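Local structure of FdxN element excision controlling factor XisI (Anabaena variabilis ATCC 29413, 2NVM) at residues Thr6-Thr11 against Gly81-Glu86; Gln13-Lys18 against Asp96-Ala101; Lys18-Ser23 against Asp45-Asp50. The protein probably acts together with XisF and XisH to control the site-specific excision of the fdxN element during rearrangement of nitrogen-fixation genes. One frame throughout, in Å; residues are numbered along the deposited sequence.

Contact 1 of 3, residues Thr6-Thr11 against Gly81-Glu86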
loop_
_atom_site.group_PDB
_atom_site.type_symbol
_atom_site.label_atom_id
_atom_site.label_comp_id
_atom_site.label_asym_id
_atom_site.label_seq_id
_atom_site.Cartn_x
_atom_site.Cartn_y
_atom_site.Cartn_z
ATOM N N THR B 6 8.865 18.158 -3.826
ATOM C CA THR B 6 7.536 18.685 -3.404
ATOM C C THR B 6 6.536 18.744 -4.578
ATOM O O THR B 6 5.357 18.415 -4.413
ATOM C CB THR B 6 7.636 20.071 -2.708
ATOM O OG1 THR B 6 8.514 20.902 -3.462
ATOM C CG2 THR B 6 8.211 19.939 -1.320
ATOM N N HIS B 7 7.028 19.160 -5.745
ATOM C CA HIS B 7 6.238 19.188 -6.987
ATOM C C HIS B 7 5.806 17.759 -7.385
ATOM O O HIS B 7 4.641 17.531 -7.712
ATOM C CB HIS B 7 7.028 19.871 -8.120
ATOM C CG HIS B 7 6.401 19.716 -9.465
ATOM N ND1 HIS B 7 5.174 20.261 -9.777
ATOM C CD2 HIS B 7 6.819 19.063 -10.571
ATOM C CE1 HIS B 7 4.864 19.946 -11.019
ATOM N NE2 HIS B 7 5.846 19.220 -11.524
ATOM N N TYR B 8 6.761 16.832 -7.346
ATOM C CA TYR B 8 6.535 15.404 -7.646
ATOM C C TYR B 8 5.533 14.770 -6.682
ATOM O O TYR B 8 4.690 13.989 -7.120
ATOM C CB TYR B 8 7.868 14.625 -7.633
ATOM C CG TYR B 8 8.765 14.780 -8.849
ATOM C CD1 TYR B 8 8.724 15.924 -9.688
ATOM C CD2 TYR B 8 9.772 13.822 -9.105
ATOM C CE1 TYR B 8 9.590 16.062 -10.782
ATOM C CE2 TYR B 8 10.656 13.964 -10.214
ATOM C CZ TYR B 8 10.550 15.089 -11.038
ATOM O OH TYR B 8 11.386 15.276 -12.112
ATOM N N ARG B 9 5.639 15.101 -5.386
ATOM C CA ARG B 9 4.699 14.621 -4.347
ATOM C C ARG B 9 3.277 15.087 -4.642
ATOM O O ARG B 9 2.369 14.271 -4.698
ATOM C CB ARG B 9 5.099 15.089 -2.934
ATOM C CG ARG B 9 6.280 14.359 -2.330
ATOM C CD ARG B 9 6.494 14.834 -0.912
ATOM N NE ARG B 9 7.525 14.073 -0.201
ATOM C CZ ARG B 9 8.833 14.357 -0.124
ATOM N NH1 ARG B 9 9.378 15.439 -0.694
ATOM N NH2 ARG B 9 9.622 13.537 0.582
ATOM N N HIS B 10 3.124 16.399 -4.843
ATOM C CA HIS B 10 1.833 17.041 -5.183
ATOM C C HIS B 10 1.219 16.430 -6.444
ATOM O O HIS B 10 0.032 16.088 -6.442
ATOM C CB HIS B 10 2.025 18.563 -5.350
ATOM C CG HIS B 10 0.801 19.308 -5.806
ATOM N ND1 HIS B 10 -0.220 19.671 -4.950
ATOM C CD2 HIS B 10 0.465 19.808 -7.023
ATOM C CE1 HIS B 10 -1.144 20.336 -5.625
ATOM N NE2 HIS B 10 -0.751 20.437 -6.883
ATOM N N THR B 11 2.051 16.261 -7.479
ATOM C CA THR B 11 1.636 15.706 -8.771
ATOM C C THR B 11 1.076 14.291 -8.639
ATOM O O THR B 11 -0.064 14.045 -9.028
ATOM C CB THR B 11 2.815 15.713 -9.810
ATOM O OG1 THR B 11 3.261 17.053 -10.012
ATOM C CG2 THR B 11 2.402 15.147 -11.177
ATOM N N GLY B 81 14.867 10.424 -6.111
ATOM C CA GLY B 81 14.396 11.517 -6.953
ATOM C C GLY B 81 13.644 11.129 -8.214
ATOM O O GLY B 81 13.511 11.969 -9.101
ATOM N N LYS B 82 13.153 9.884 -8.305
ATOM C CA LYS B 82 12.388 9.401 -9.477
ATOM C C LYS B 82 11.083 8.734 -9.057
ATOM O O LYS B 82 11.012 8.139 -7.981
ATOM C CB LYS B 82 13.230 8.458 -10.342
ATOM C CG LYS B 82 14.467 9.151 -10.902
ATOM C CD LYS B 82 15.176 8.354 -11.983
ATOM C CE LYS B 82 16.387 9.126 -12.506
ATOM N NZ LYS B 82 17.004 8.456 -13.672
ATOM N N ILE B 83 10.071 8.843 -9.923
ATOM C CA ILE B 83 8.737 8.284 -9.717
ATOM C C ILE B 83 8.757 6.873 -10.298
ATOM O O ILE B 83 9.033 6.698 -11.474
ATOM C CB ILE B 83 7.635 9.160 -10.399
ATOM C CG1 ILE B 83 7.599 10.561 -9.737
ATOM C CG2 ILE B 83 6.259 8.488 -10.338
ATOM C CD1 ILE B 83 6.730 11.565 -10.431
ATOM N N TRP B 84 8.467 5.885 -9.452
ATOM C CA TRP B 84 8.403 4.469 -9.820
ATOM C C TRP B 84 6.941 4.081 -9.901
ATOM O O TRP B 84 6.265 4.168 -8.895
ATOM C CB TRP B 84 9.085 3.609 -8.758
ATOM C CG TRP B 84 10.546 3.632 -8.819
ATOM C CD1 TRP B 84 11.373 4.664 -8.503
ATOM C CD2 TRP B 84 11.377 2.552 -9.219
ATOM N NE1 TRP B 84 12.683 4.303 -8.705
ATOM C CE2 TRP B 84 12.720 3.002 -9.133
ATOM C CE3 TRP B 84 11.120 1.236 -9.649
ATOM C CZ2 TRP B 84 13.817 2.176 -9.470
ATOM C CZ3 TRP B 84 12.193 0.409 -9.976
ATOM C CH2 TRP B 84 13.539 0.882 -9.881
ATOM N N ILE B 85 6.465 3.688 -11.082
ATOM C CA ILE B 85 5.087 3.200 -11.275
ATOM C C ILE B 85 5.237 1.680 -11.138
ATOM O O ILE B 85 5.686 1.004 -12.071
ATOM C CB ILE B 85 4.457 3.602 -12.616
ATOM C CG1 ILE B 85 4.548 5.130 -12.837
ATOM C CG2 ILE B 85 3.000 3.101 -12.665
ATOM C CD1 ILE B 85 3.989 5.603 -14.180
ATOM N N GLU B 86 4.926 1.178 -9.937
ATOM C CA GLU B 86 5.014 -0.255 -9.594
ATOM C C GLU B 86 3.794 -1.065 -10.041
ATOM O O GLU B 86 3.890 -2.257 -10.222
ATOM C CB GLU B 86 5.182 -0.426 -8.085
ATOM C CG GLU B 86 6.354 0.337 -7.417
ATOM C CD GLU B 86 7.750 -0.157 -7.750
ATOM O OE1 GLU B 86 7.967 -0.930 -8.697
ATOM O OE2 GLU B 86 8.688 0.278 -7.067
#

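Contact 2 of 3, residues Gln13-Lys18 against Asp96-Ala101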
loop_
_atom_site.group_PDB
_atom_site.type_symbol
_atom_site.label_atom_id
_atom_site.label_comp_id
_atom_site.label_asym_id
_atom_site.label_seq_id
_atom_site.Cartn_x
_atom_site.Cartn_y
_atom_site.Cartn_z
ATOM N N GLN B 13 0.143 12.664 -5.882
ATOM C CA GLN B 13 -1.012 12.630 -4.959
ATOM C C GLN B 13 -2.297 13.096 -5.658
ATOM O O GLN B 13 -3.356 12.495 -5.465
ATOM C CB GLN B 13 -0.754 13.436 -3.689
ATOM C CG GLN B 13 0.276 12.747 -2.807
ATOM C CD GLN B 13 0.661 13.570 -1.612
ATOM O OE1 GLN B 13 1.809 14.027 -1.500
ATOM N NE2 GLN B 13 -0.309 13.810 -0.722
ATOM N N GLU B 14 -2.176 14.141 -6.484
ATOM C CA GLU B 14 -3.276 14.668 -7.284
ATOM C C GLU B 14 -3.698 13.613 -8.327
ATOM O O GLU B 14 -4.886 13.427 -8.541
ATOM C CB GLU B 14 -2.853 15.984 -7.969
ATOM C CG GLU B 14 -3.968 16.812 -8.604
ATOM C CD GLU B 14 -3.456 18.068 -9.350
ATOM O OE1 GLU B 14 -4.238 19.044 -9.459
ATOM O OE2 GLU B 14 -2.284 18.093 -9.819
ATOM N N ILE B 15 -2.728 12.926 -8.951
ATOM C CA ILE B 15 -3.010 11.874 -9.949
ATOM C C ILE B 15 -3.733 10.659 -9.321
ATOM O O ILE B 15 -4.791 10.246 -9.816
ATOM C CB ILE B 15 -1.710 11.406 -10.695
ATOM C CG1 ILE B 15 -1.213 12.481 -11.667
ATOM C CG2 ILE B 15 -1.937 10.121 -11.515
ATOM C CD1 ILE B 15 0.219 12.232 -12.164
ATOM N N ILE B 16 -3.169 10.121 -8.237
ATOM C CA ILE B 16 -3.731 8.926 -7.562
ATOM C C ILE B 16 -5.187 9.176 -7.082
ATOM O O ILE B 16 -6.067 8.355 -7.356
ATOM C CB ILE B 16 -2.757 8.330 -6.465
ATOM C CG1 ILE B 16 -3.077 6.844 -6.207
ATOM C CG2 ILE B 16 -2.757 9.172 -5.183
ATOM C CD1 ILE B 16 -2.162 6.147 -5.187
ATOM N N LYS B 17 -5.436 10.350 -6.484
ATOM C CA LYS B 17 -6.784 10.754 -6.044
ATOM C C LYS B 17 -7.756 10.947 -7.208
ATOM O O LYS B 17 -8.935 10.625 -7.052
ATOM C CB LYS B 17 -6.756 12.025 -5.179
ATOM C CG LYS B 17 -6.101 11.827 -3.817
ATOM C CD LYS B 17 -6.015 13.144 -3.039
ATOM C CE LYS B 17 -5.294 12.966 -1.697
ATOM N NZ LYS B 17 -5.255 14.241 -0.925
ATOM N N LYS B 18 -7.268 11.463 -8.350
ATOM C CA LYS B 18 -8.089 11.679 -9.563
ATOM C C LYS B 18 -8.671 10.361 -10.052
ATOM O O LYS B 18 -9.886 10.239 -10.136
ATOM C CB LYS B 18 -7.295 12.390 -10.693
ATOM C CG LYS B 18 -8.035 12.589 -12.026
ATOM C CD LYS B 18 -7.259 13.511 -12.971
ATOM C CE LYS B 18 -8.032 13.745 -14.286
ATOM N NZ LYS B 18 -7.504 14.873 -15.125
ATOM N N ASP B 96 0.847 10.326 -19.057
ATOM C CA ASP B 96 0.472 11.550 -19.771
ATOM C C ASP B 96 0.262 12.702 -18.789
ATOM O O ASP B 96 0.742 13.807 -19.029
ATOM C CB ASP B 96 -0.802 11.354 -20.618
ATOM C CG ASP B 96 -0.586 10.423 -21.812
ATOM O OD1 ASP B 96 0.374 10.647 -22.587
ATOM O OD2 ASP B 96 -1.410 9.495 -21.996
ATOM N N GLU B 97 -0.408 12.415 -17.669
ATOM C CA GLU B 97 -0.644 13.425 -16.627
ATOM C C GLU B 97 0.654 13.928 -15.977
ATOM O O GLU B 97 0.785 15.132 -15.734
ATOM C CB GLU B 97 -1.717 12.954 -15.635
ATOM C CG GLU B 97 -3.077 12.794 -16.381
ATOM C CD GLU B 97 -4.284 12.734 -15.495
ATOM O OE1 GLU B 97 -4.176 12.257 -14.353
ATOM O OE2 GLU B 97 -5.365 13.161 -15.950
HETATM N N MSE B 98 1.626 13.033 -15.801
HETATM C CA MSE B 98 2.945 13.387 -15.242
HETATM C C MSE B 98 3.756 14.264 -16.210
HETATM O O MSE B 98 4.350 15.250 -15.773
HETATM C CB MSE B 98 3.753 12.139 -14.865
HETATM C CG MSE B 98 3.148 11.328 -13.734
HETATM SE SE MSE B 98 4.105 9.667 -13.513
HETATM C CE MSE B 98 2.921 8.832 -12.242
ATOM N N LEU B 99 3.747 13.916 -17.503
ATOM C CA LEU B 99 4.439 14.697 -18.552
ATOM C C LEU B 99 3.818 16.089 -18.703
ATOM O O LEU B 99 4.554 17.053 -18.895
ATOM C CB LEU B 99 4.471 13.967 -19.904
ATOM C CG LEU B 99 5.182 12.607 -19.925
ATOM C CD1 LEU B 99 4.947 11.971 -21.278
ATOM C CD2 LEU B 99 6.669 12.689 -19.599
ATOM N N VAL B 100 2.479 16.167 -18.621
ATOM C CA VAL B 100 1.715 17.443 -18.621
ATOM C C VAL B 100 2.034 18.281 -17.353
ATOM O O VAL B 100 1.921 19.503 -17.385
ATOM C CB VAL B 100 0.172 17.207 -18.802
ATOM C CG1 VAL B 100 -0.646 18.460 -18.536
ATOM C CG2 VAL B 100 -0.109 16.678 -20.198
ATOM N N ALA B 101 2.406 17.623 -16.247
ATOM C CA ALA B 101 2.853 18.306 -15.018
ATOM C C ALA B 101 4.369 18.660 -15.044
ATOM O O ALA B 101 4.905 19.022 -14.013
ATOM C CB ALA B 101 2.507 17.468 -13.769
#

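Contact 3 of 3, residues Lys18-Ser23 against Asp45-Asp50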
loop_
_atom_site.group_PDB
_atom_site.type_symbol
_atom_site.label_atom_id
_atom_site.label_comp_id
_atom_site.label_asym_id
_atom_site.label_seq_id
_atom_site.Cartn_x
_atom_site.Cartn_y
_atom_site.Cartn_z
ATOM N N LYS B 18 -7.268 11.463 -8.350
ATOM C CA LYS B 18 -8.089 11.679 -9.563
ATOM C C LYS B 18 -8.671 10.361 -10.052
ATOM O O LYS B 18 -9.886 10.239 -10.136
ATOM C CB LYS B 18 -7.295 12.390 -10.693
ATOM C CG LYS B 18 -8.035 12.589 -12.026
ATOM C CD LYS B 18 -7.259 13.511 -12.971
ATOM C CE LYS B 18 -8.032 13.745 -14.286
ATOM N NZ LYS B 18 -7.504 14.873 -15.125
ATOM N N TYR B 19 -7.802 9.389 -10.341
ATOM C CA TYR B 19 -8.235 8.049 -10.796
ATOM C C TYR B 19 -9.000 7.243 -9.747
ATOM O O TYR B 19 -9.842 6.424 -10.131
ATOM C CB TYR B 19 -7.078 7.233 -11.398
ATOM C CG TYR B 19 -6.614 7.804 -12.711
ATOM C CD1 TYR B 19 -7.334 7.553 -13.898
ATOM C CD2 TYR B 19 -5.482 8.624 -12.782
ATOM C CE1 TYR B 19 -6.918 8.099 -15.138
ATOM C CE2 TYR B 19 -5.056 9.174 -14.004
ATOM C CZ TYR B 19 -5.772 8.906 -15.180
ATOM O OH TYR B 19 -5.346 9.449 -16.371
ATOM N N TYR B 20 -8.707 7.473 -8.458
ATOM C CA TYR B 20 -9.428 6.841 -7.335
ATOM C C TYR B 20 -10.883 7.334 -7.341
ATOM O O TYR B 20 -11.800 6.513 -7.377
ATOM C CB TYR B 20 -8.760 7.151 -5.978
ATOM C CG TYR B 20 -9.425 6.505 -4.774
ATOM C CD1 TYR B 20 -9.089 5.205 -4.398
ATOM C CD2 TYR B 20 -10.388 7.191 -4.006
ATOM C CE1 TYR B 20 -9.696 4.572 -3.278
ATOM C CE2 TYR B 20 -11.009 6.577 -2.888
ATOM C CZ TYR B 20 -10.654 5.267 -2.529
ATOM O OH TYR B 20 -11.241 4.664 -1.439
ATOM N N ASP B 21 -11.068 8.662 -7.331
ATOM C CA ASP B 21 -12.413 9.303 -7.374
ATOM C C ASP B 21 -13.190 8.942 -8.643
ATOM O O ASP B 21 -14.391 8.673 -8.583
ATOM C CB ASP B 21 -12.331 10.842 -7.255
ATOM C CG ASP B 21 -11.856 11.329 -5.874
ATOM O OD1 ASP B 21 -11.500 10.517 -4.978
ATOM O OD2 ASP B 21 -11.840 12.567 -5.690
ATOM N N LEU B 22 -12.480 8.934 -9.770
ATOM C CA LEU B 22 -13.032 8.581 -11.091
ATOM C C LEU B 22 -13.592 7.145 -11.167
ATOM O O LEU B 22 -14.556 6.911 -11.900
ATOM C CB LEU B 22 -11.950 8.786 -12.172
ATOM C CG LEU B 22 -12.257 8.650 -13.658
ATOM C CD1 LEU B 22 -13.308 9.658 -14.075
ATOM C CD2 LEU B 22 -10.975 8.863 -14.452
ATOM N N SER B 23 -13.005 6.216 -10.396
ATOM C CA SER B 23 -13.417 4.796 -10.359
ATOM C C SER B 23 -14.509 4.474 -9.310
ATOM O O SER B 23 -15.337 3.590 -9.571
ATOM C CB SER B 23 -12.197 3.896 -10.172
ATOM O OG SER B 23 -12.534 2.545 -10.423
ATOM N N ASP B 45 -12.600 -0.295 -2.213
ATOM C CA ASP B 45 -11.357 0.371 -2.514
ATOM C C ASP B 45 -10.871 1.161 -1.300
ATOM O O ASP B 45 -11.684 1.665 -0.547
ATOM C CB ASP B 45 -11.542 1.306 -3.729
ATOM C CG ASP B 45 -11.799 0.535 -5.051
ATOM O OD1 ASP B 45 -11.939 -0.710 -5.070
ATOM O OD2 ASP B 45 -11.854 1.185 -6.098
ATOM N N ARG B 46 -9.549 1.178 -1.102
ATOM C CA ARG B 46 -8.882 1.915 -0.014
ATOM C C ARG B 46 -7.661 2.632 -0.601
ATOM O O ARG B 46 -6.949 2.064 -1.440
ATOM C CB ARG B 46 -8.393 1.016 1.145
ATOM C CG ARG B 46 -9.448 0.231 1.959
ATOM C CD ARG B 46 -9.795 -1.103 1.331
ATOM N NE ARG B 46 -10.815 -1.858 2.086
ATOM C CZ ARG B 46 -10.601 -2.747 3.070
ATOM N NH1 ARG B 46 -9.381 -3.044 3.500
ATOM N NH2 ARG B 46 -11.640 -3.352 3.647
ATOM N N LEU B 47 -7.418 3.858 -0.139
ATOM C CA LEU B 47 -6.301 4.706 -0.570
ATOM C C LEU B 47 -5.334 4.781 0.611
ATOM O O LEU B 47 -5.782 4.981 1.744
ATOM C CB LEU B 47 -6.837 6.092 -0.956
ATOM C CG LEU B 47 -5.973 7.012 -1.815
ATOM C CD1 LEU B 47 -5.600 6.328 -3.125
ATOM C CD2 LEU B 47 -6.729 8.343 -2.082
ATOM N N ILE B 48 -4.032 4.581 0.355
ATOM C CA ILE B 48 -3.002 4.578 1.413
ATOM C C ILE B 48 -1.864 5.482 0.936
ATOM O O ILE B 48 -1.024 5.082 0.107
ATOM C CB ILE B 48 -2.500 3.129 1.774
ATOM C CG1 ILE B 48 -3.661 2.113 1.786
ATOM C CG2 ILE B 48 -1.700 3.140 3.113
ATOM C CD1 ILE B 48 -3.277 0.717 2.194
ATOM N N ILE B 49 -1.870 6.712 1.440
ATOM C CA ILE B 49 -0.890 7.742 1.101
ATOM C C ILE B 49 0.057 7.940 2.290
ATOM O O ILE B 49 -0.393 8.213 3.381
ATOM C CB ILE B 49 -1.595 9.106 0.788
ATOM C CG1 ILE B 49 -2.714 8.952 -0.270
ATOM C CG2 ILE B 49 -0.574 10.179 0.393
ATOM C CD1 ILE B 49 -2.293 8.388 -1.573
ATOM N N ASP B 50 1.359 7.821 2.036
ATOM C CA ASP B 50 2.408 8.026 3.034
ATOM C C ASP B 50 3.412 9.022 2.435
ATOM O O ASP B 50 4.302 8.637 1.679
ATOM C CB ASP B 50 3.049 6.678 3.404
ATOM C CG ASP B 50 3.985 6.758 4.605
ATOM O OD1 ASP B 50 4.518 7.821 4.993
ATOM O OD2 ASP B 50 4.163 5.688 5.191
#

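Contact 1 of 3, residues Thr6-Thr11 against Gly81-Glu86
Tyr-8 lays its aromatic ring obliquely against Ile-83 and the carbonyl of Gly-81, and so joins helix 4-23 to strand 82-87. This is helix-on-sheet packing in the alpha+beta fold of XisI: the helix lies over a sheet in which strand 82-87 runs antiparallel to strand 67-79 and parallel to strand 108-110. The backbones stay well apart, with 7.7 Å between Tyr-8 CA and Ile-83 CA, and side chains bridge the gap. The buried part is apolar. Tyr-8 CD2 stands 4.0 Å from Ile-83 CG1 and equally far from Ile-83 CD1, which also comes within 4.1 Å of Tyr-8 CG. With Tyr-8 CG anti to its carbonyl carbon (chi1 -77°), the ring is carried across to the strand. Ile-83 also packs on Ile-103 and Met-98, so the isoleucine is covered by more than the tyrosine. Toward the partly exposed turn at Gly-81 the ring meets only a backbone carbonyl, though at a shorter distance: Tyr-8 CE2 lies 3.7 Å from Gly-81 O, without a hydrogen bond between the two residues; the carbonyl instead accepts one from Lys-4 NZ. The phenol oxygen of Tyr-8 bonds to Asp-107, which fixes the far end of the ring. At the edge of the Tyr-8 ring, in its plane, lies His-7 CD2. One turn on, Thr-11 OG1 donates to His-7 O over 2.7 Å, 41° out of the carbonyl plane, while Thr-11 N reaches the same oxygen from the opposite face.

Contact 2 of 3, residues Gln13-Lys18 against Asp96-Ala101
Lys-18 and Glu-97 form the ionic part of this contact: Lys-18 NZ donates a salt-bridging hydrogen bond of 2.9 Å to Glu-97 OE2. The ammonium arrives on the syn side of the carboxylate oxygen, tilted 30° out of the carboxylate plane. Lys-18 reaches it with CG anti to the backbone N (chi1 177°) and the rest of the chain extended. Its methylenes also lie against the carboxylate, with CD 3.6 Å from Glu-97 OE1. A glutamine in place of Glu-97 would probably leave the ammonium of Lys-18 without its counter-charge and weaken the tie between the helices. Those helices, 4-23 and 93-100, pack roughly antiparallel, the N-to-C directions of their short segments 147° apart and the axes 10.7 Å apart at closest approach. The apolar contacts lie beside the ion pair, deeper in the interface. Ile-15 and Glu-97 slide past each other in opposite directions, bringing Ile-15 CG1 to 4.0 Å from Glu-97 CB. The end of Ile-15 then meets Met-98, a selenomethionine in this crystal, at about a right angle. Ile-15 CD1 presses on Met-98 CG at 3.4 Å, tighter than usual van der Waals contact. Both of these residues are buried, and Met-98 packs further on Ile-103, whereas Lys-18 closes the exposed border. Tyr-19, the residue after Lys-18 on helix 4-23, also touches the side chain of Glu-97.

Contact 3 of 3, residues Lys18-Ser23 against Asp45-Asp50
The backbone oxygen of Asp-45 accepts a weak hydrogen bond from the phenol of Tyr-20, with Tyr-20 OH 3.2 Å from Asp-45 O. Chi1 of -179° sets the ring of Tyr-20 opposite the backbone N, so that it leans from the helix over the strand. Beside the bond, Tyr-20 CE1 approaches Asp-45 CB to 3.8 Å, the two side chains passing in opposite directions with ring and carboxylate planes 53° apart. The same ring carbon lies 3.9 Å from Arg-46 C, so the ring also touches the strand backbone, obliquely. Helix 18-23 and strand 45-50 run nearly antiparallel, with their axes 10.2 Å apart: the C-terminal end of helix 4-23 lies along one face of the sheet, above the strand paired with 55-61. Leu-47 makes the main apolar contact. Its CB sits over one face of the Tyr-20 ring in a CH-pi contact, 4.2 Å from the centroid and 18° off the normal. Farther along the leucine, CD1 touches Tyr-20 CD1 at 3.9 Å. Trp-58 adds an edge-to-face ring contact with Tyr-20 and a weak hydrogen bond to Asp-45 OD2. Arg-46, next along the strand, starts its side chain away from the helix; in the conformer given here, one of two, its NH1 is hydrogen-bonded to Tyr-75 OH of the second subunit.

How the contacts relate
All three contacts draw their first segment from helix 4-23, in the order contact 1, contact 2, contact 3 along it. Contacts 1 and 3 seat its two ends on the same sheet, through strands 82-87 and 44-50, with centres about 16 Å apart; contact 2, its centre about 9 Å from that of contact 1 and 12 Å from that of contact 3, joins its middle to helix 93-100. Along the chain, contact 3 is nested within the loops closed by the other two, whose segments alternate. His-7 NE2 probably bonds to Ala-101 O between contacts 1 and 2, while Lys-18 belongs to both 2 and 3. One long helix thus ties sheet and short helix together, and both strands also reach the second subunit.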